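Local coordinates for protein beta-xylosidase (Uncultured organism, PDB 4MLG) that probably hydrolyses beta-1,4-linked xylo-oligosaccharides, releasing xylose, as a calcium-binding five-bladed beta-propeller enzyme of glycoside hydrolase family 43, at residues A[273-278]-A[284-289]. Sequence-based numbering, arbitrary orientation.
With CA (calcium ion), chain M; SO4 (sulfate ion), chain N.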
ATOM      1  N   THR A 273      -8.181  24.041   9.242  1.00 51.60           N
ATOM      2  CA  THR A 273      -8.626  24.104  10.627  1.00 50.61           C
ATOM      3  C   THR A 273      -8.665  22.692  11.216  1.00 49.36           C
ATOM      4  O   THR A 273      -9.245  21.776  10.632  1.00 48.91           O
ATOM      5  CB  THR A 273      -9.990  24.824  10.772  1.00 50.97           C
ATOM      6  OG1 THR A 273     -10.384  24.843  12.149  1.00 52.89           O
ATOM      7  CG2 THR A 273     -11.070  24.143   9.937  1.00 49.00           C
ATOM      8  N   HIS A 274      -8.014  22.516  12.359  1.00 50.61           N
ATOM      9  CA  HIS A 274      -7.894  21.202  12.980  1.00 52.92           C
ATOM     10  C   HIS A 274      -8.047  21.354  14.484  1.00 55.13           C
ATOM     11  O   HIS A 274      -7.710  22.399  15.037  1.00 55.61           O
ATOM     12  CB  HIS A 274      -6.536  20.588  12.654  1.00 53.49           C
ATOM     13  CG  HIS A 274      -6.531  19.092  12.653  1.00 54.80           C
ATOM     14  ND1 HIS A 274      -6.404  18.350  11.499  1.00 55.10           N
ATOM     15  CD2 HIS A 274      -6.638  18.199  13.665  1.00 55.27           C
ATOM     16  CE1 HIS A 274      -6.431  17.064  11.799  1.00 54.96           C
ATOM     17  NE2 HIS A 274      -6.575  16.945  13.107  1.00 55.35           N
ATOM     18  N   HIS A 275      -8.541  20.315  15.152  1.00 56.24           N
ATOM     19  CA  HIS A 275      -8.918  20.460  16.553  1.00 58.46           C
ATOM     20  C   HIS A 275      -8.849  19.177  17.374  1.00 59.68           C
ATOM     21  O   HIS A 275      -8.518  18.104  16.867  1.00 59.59           O
ATOM     22  CB  HIS A 275     -10.348  20.974  16.635  1.00 59.54           C
ATOM     23  CG  HIS A 275     -11.364  19.929  16.306  1.00 60.32           C
ATOM     24  ND1 HIS A 275     -11.478  19.376  15.049  1.00 59.40           N
ATOM     25  CD2 HIS A 275     -12.290  19.311  17.075  1.00 61.64           C
ATOM     26  CE1 HIS A 275     -12.442  18.474  15.053  1.00 60.01           C
ATOM     27  NE2 HIS A 275     -12.950  18.414  16.271  1.00 61.28           N
ATOM     28  N   SER A 276      -9.188  19.319  18.652  1.00 60.76           N
ATOM     29  CA  SER A 276      -9.361  18.202  19.574  1.00 61.16           C
ATOM     30  C   SER A 276     -10.075  18.710  20.822  1.00 61.54           C
ATOM     31  O   SER A 276      -9.691  19.734  21.390  1.00 62.11           O
ATOM     32  CB  SER A 276      -8.015  17.583  19.953  1.00 61.83           C
ATOM     33  OG  SER A 276      -7.216  18.502  20.678  1.00 63.70           O
ATOM     34  N   ILE A 277     -11.116  17.997  21.243  1.00 60.74           N
ATOM     35  CA  ILE A 277     -11.916  18.411  22.392  1.00 59.78           C
ATOM     36  C   ILE A 277     -11.660  17.517  23.605  1.00 60.22           C
ATOM     37  O   ILE A 277     -11.695  16.290  23.500  1.00 59.57           O
ATOM     38  CB  ILE A 277     -13.418  18.399  22.054  1.00 58.10           C
ATOM     39  CG1 ILE A 277     -13.681  19.216  20.787  1.00 55.67           C
ATOM     40  CG2 ILE A 277     -14.232  18.933  23.222  1.00 58.77           C
ATOM     41  CD1 ILE A 277     -15.130  19.256  20.373  1.00 55.36           C
ATOM     42  N   VAL A 278     -11.407  18.138  24.752  1.00 61.38           N
ATOM     43  CA  VAL A 278     -11.079  17.399  25.966  1.00 62.76           C
ATOM     44  C   VAL A 278     -11.481  18.193  27.209  1.00 66.33           C
ATOM     45  O   VAL A 278     -11.452  19.424  27.206  1.00 67.37           O
ATOM     46  CB  VAL A 278      -9.569  17.054  26.014  1.00 61.23           C
ATOM     47  CG1 VAL A 278      -8.732  18.321  26.119  1.00 61.52           C
ATOM     48  CG2 VAL A 278      -9.259  16.103  27.159  1.00 60.97           C
ATOM     49  N   TRP A 284     -14.234  22.402  29.630  1.00 72.94           N
ATOM     50  CA  TRP A 284     -13.929  21.859  28.313  1.00 70.32           C
ATOM     51  C   TRP A 284     -13.143  22.866  27.481  1.00 69.57           C
ATOM     52  O   TRP A 284     -13.358  24.075  27.588  1.00 71.50           O
ATOM     53  CB  TRP A 284     -15.215  21.457  27.589  1.00 69.17           C
ATOM     54  CG  TRP A 284     -15.885  20.253  28.183  1.00 69.89           C
ATOM     55  CD1 TRP A 284     -16.714  20.226  29.267  1.00 71.59           C
ATOM     56  CD2 TRP A 284     -15.785  18.900  27.721  1.00 69.07           C
ATOM     57  NE1 TRP A 284     -17.133  18.941  29.510  1.00 71.52           N
ATOM     58  CE2 TRP A 284     -16.578  18.108  28.575  1.00 70.08           C
ATOM     59  CE3 TRP A 284     -15.101  18.282  26.669  1.00 67.80           C
ATOM     60  CZ2 TRP A 284     -16.706  16.728  28.409  1.00 70.14           C
ATOM     61  CZ3 TRP A 284     -15.230  16.913  26.506  1.00 67.40           C
ATOM     62  CH2 TRP A 284     -16.025  16.152  27.371  1.00 68.90           C
ATOM     63  N   TYR A 285     -12.229  22.364  26.655  1.00 66.70           N
ATOM     64  CA  TYR A 285     -11.389  23.224  25.830  1.00 65.07           C
ATOM     65  C   TYR A 285     -11.357  22.759  24.377  1.00 64.05           C
ATOM     66  O   TYR A 285     -11.397  21.560  24.098  1.00 64.52           O
ATOM     67  CB  TYR A 285      -9.965  23.280  26.391  1.00 64.50           C
ATOM     68  CG  TYR A 285      -9.885  23.851  27.788  1.00 66.06           C
ATOM     69  CD1 TYR A 285      -9.739  25.218  27.992  1.00 67.59           C
ATOM     70  CD2 TYR A 285      -9.958  23.028  28.904  1.00 67.18           C
ATOM     71  CE1 TYR A 285      -9.669  25.747  29.267  1.00 69.83           C
ATOM     72  CE2 TYR A 285      -9.888  23.547  30.183  1.00 69.72           C
ATOM     73  CZ  TYR A 285      -9.744  24.908  30.359  1.00 70.64           C
ATOM     74  OH  TYR A 285      -9.673  25.433  31.629  1.00 71.64           O
ATOM     75  N   LEU A 286     -11.291  23.715  23.456  1.00 62.88           N
ATOM     76  CA  LEU A 286     -11.164  23.402  22.038  1.00 60.75           C
ATOM     77  C   LEU A 286      -9.777  23.786  21.540  1.00 60.97           C
ATOM     78  O   LEU A 286      -9.554  24.918  21.112  1.00 62.58           O
ATOM     79  CB  LEU A 286     -12.232  24.133  21.221  1.00 60.25           C
ATOM     80  CG  LEU A 286     -12.204  23.904  19.706  1.00 58.24           C
ATOM     81  CD1 LEU A 286     -12.585  22.471  19.370  1.00 57.37           C
ATOM     82  CD2 LEU A 286     -13.106  24.894  18.982  1.00 58.54           C
ATOM     83  N   PHE A 287      -8.840  22.845  21.611  1.00 59.41           N
ATOM     84  CA  PHE A 287      -7.502  23.071  21.082  1.00 58.28           C
ATOM     85  C   PHE A 287      -7.567  23.100  19.561  1.00 57.29           C
ATOM     86  O   PHE A 287      -8.175  22.227  18.950  1.00 57.25           O
ATOM     87  CB  PHE A 287      -6.543  21.973  21.543  1.00 57.83           C
ATOM     88  CG  PHE A 287      -6.278  21.977  23.022  1.00 57.89           C
ATOM     89  CD1 PHE A 287      -5.165  22.621  23.537  1.00 57.39           C
ATOM     90  CD2 PHE A 287      -7.138  21.335  23.897  1.00 59.12           C
ATOM     91  CE1 PHE A 287      -4.917  22.625  24.896  1.00 58.50           C
ATOM     92  CE2 PHE A 287      -6.894  21.337  25.256  1.00 60.25           C
ATOM     93  CZ  PHE A 287      -5.784  21.984  25.755  1.00 59.90           C
ATOM     94  N   HIS A 288      -6.950  24.110  18.957  1.00 56.68           N
ATOM     95  CA  HIS A 288      -6.942  24.246  17.503  1.00 55.31           C
ATOM     96  C   HIS A 288      -5.756  25.093  17.051  1.00 54.37           C
ATOM     97  O   HIS A 288      -4.792  25.254  17.797  1.00 53.26           O
ATOM     98  CB  HIS A 288      -8.261  24.847  17.006  1.00 55.71           C
ATOM     99  CG  HIS A 288      -8.596  26.172  17.619  1.00 57.11           C
ATOM    100  ND1 HIS A 288      -8.962  26.311  18.940  1.00 57.97           N
ATOM    101  CD2 HIS A 288      -8.634  27.416  17.086  1.00 57.36           C
ATOM    102  CE1 HIS A 288      -9.203  27.584  19.197  1.00 58.66           C
ATOM    103  NE2 HIS A 288      -9.012  28.275  18.088  1.00 58.60           N
ATOM    104  N   HIS A 289      -5.822  25.627  15.834  1.00 55.54           N
ATOM    105  CA  HIS A 289      -4.744  26.473  15.326  1.00 58.56           C
ATOM    106  C   HIS A 289      -5.203  27.503  14.296  1.00 60.94           C
ATOM    107  O   HIS A 289      -6.256  27.355  13.678  1.00 61.90           O
ATOM    108  CB  HIS A 289      -3.611  25.619  14.738  1.00 57.97           C
ATOM    109  CG  HIS A 289      -4.008  24.814  13.537  1.00 56.49           C
ATOM    110  ND1 HIS A 289      -3.801  23.454  13.454  1.00 55.14           N
ATOM    111  CD2 HIS A 289      -4.586  25.177  12.366  1.00 56.07           C
ATOM    112  CE1 HIS A 289      -4.239  23.013  12.289  1.00 54.35           C
ATOM    113  NE2 HIS A 289      -4.723  24.037  11.611  1.00 54.70           N
TER
HETATM  114 CA    CA M 401      -6.841  14.956  15.046  1.00 62.49          CA
HETATM  115  S   SO4 N 402      -3.591  17.881   7.791  1.00109.91           S
HETATM  116  O1  SO4 N 402      -2.431  18.472   8.452  1.00109.70           O
HETATM  117  O2  SO4 N 402      -4.766  18.020   8.646  1.00109.63           O
HETATM  118  O3  SO4 N 402      -3.826  18.562   6.521  1.00109.16           O
HETATM  119  O4  SO4 N 402      -3.337  16.463   7.554  1.00109.69           O
HETATM  120  O   HOH W   1      -7.843  25.519  13.555  1.00 59.06           O
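His274 and His289 meet where the loop leading into a beta hairpin carries a metal ligand: CE1 of the His289 ring lies 3.4 Å from His274 CB, and the carbonyl O of His274 sits over one face of that ring, an example of a second-shell residue backing a metal-binding side chain. With CG of His274 anti to its own N (chi1 -153°), the imidazole turns away from the partner strand, and NE2 binds calcium in the ring plane at 2.8 Å; Asp85 is the second protein ligand. ND1 gives a weak hydrogen bond to a sulfate, probably from the crystallisation liquor. Since Asp15 N holds His289 ND1, an alanine in place of His289 would probably leave that amide without its mate and the stem of His274 less firmly backed. Farther along, Ser276 N donates to Phe287 O (3.1 Å) and Phe287 N donates back to Ser276 O, while Tyr285 N reaches Val278 O at 3.1 Å. On the Ser276 face, Val278 CG1 touches Phe287 CE2; on the Ile277-Leu286 face, Leu286 CD1 touches Ile277 CG1 (3.7 Å) and also His275 CB. Ile277 CG2 meets Trp284 CE3 at 3.6 Å, the two side chains nearly perpendicular. In this four-stranded antiparallel propeller blade, strand 276-280 is the inner edge, followed by 283-290, 302-308 and the N-terminal strand 5-6; strands 223-230 and 258-265 of the adjoining sheet pack against the hairpin.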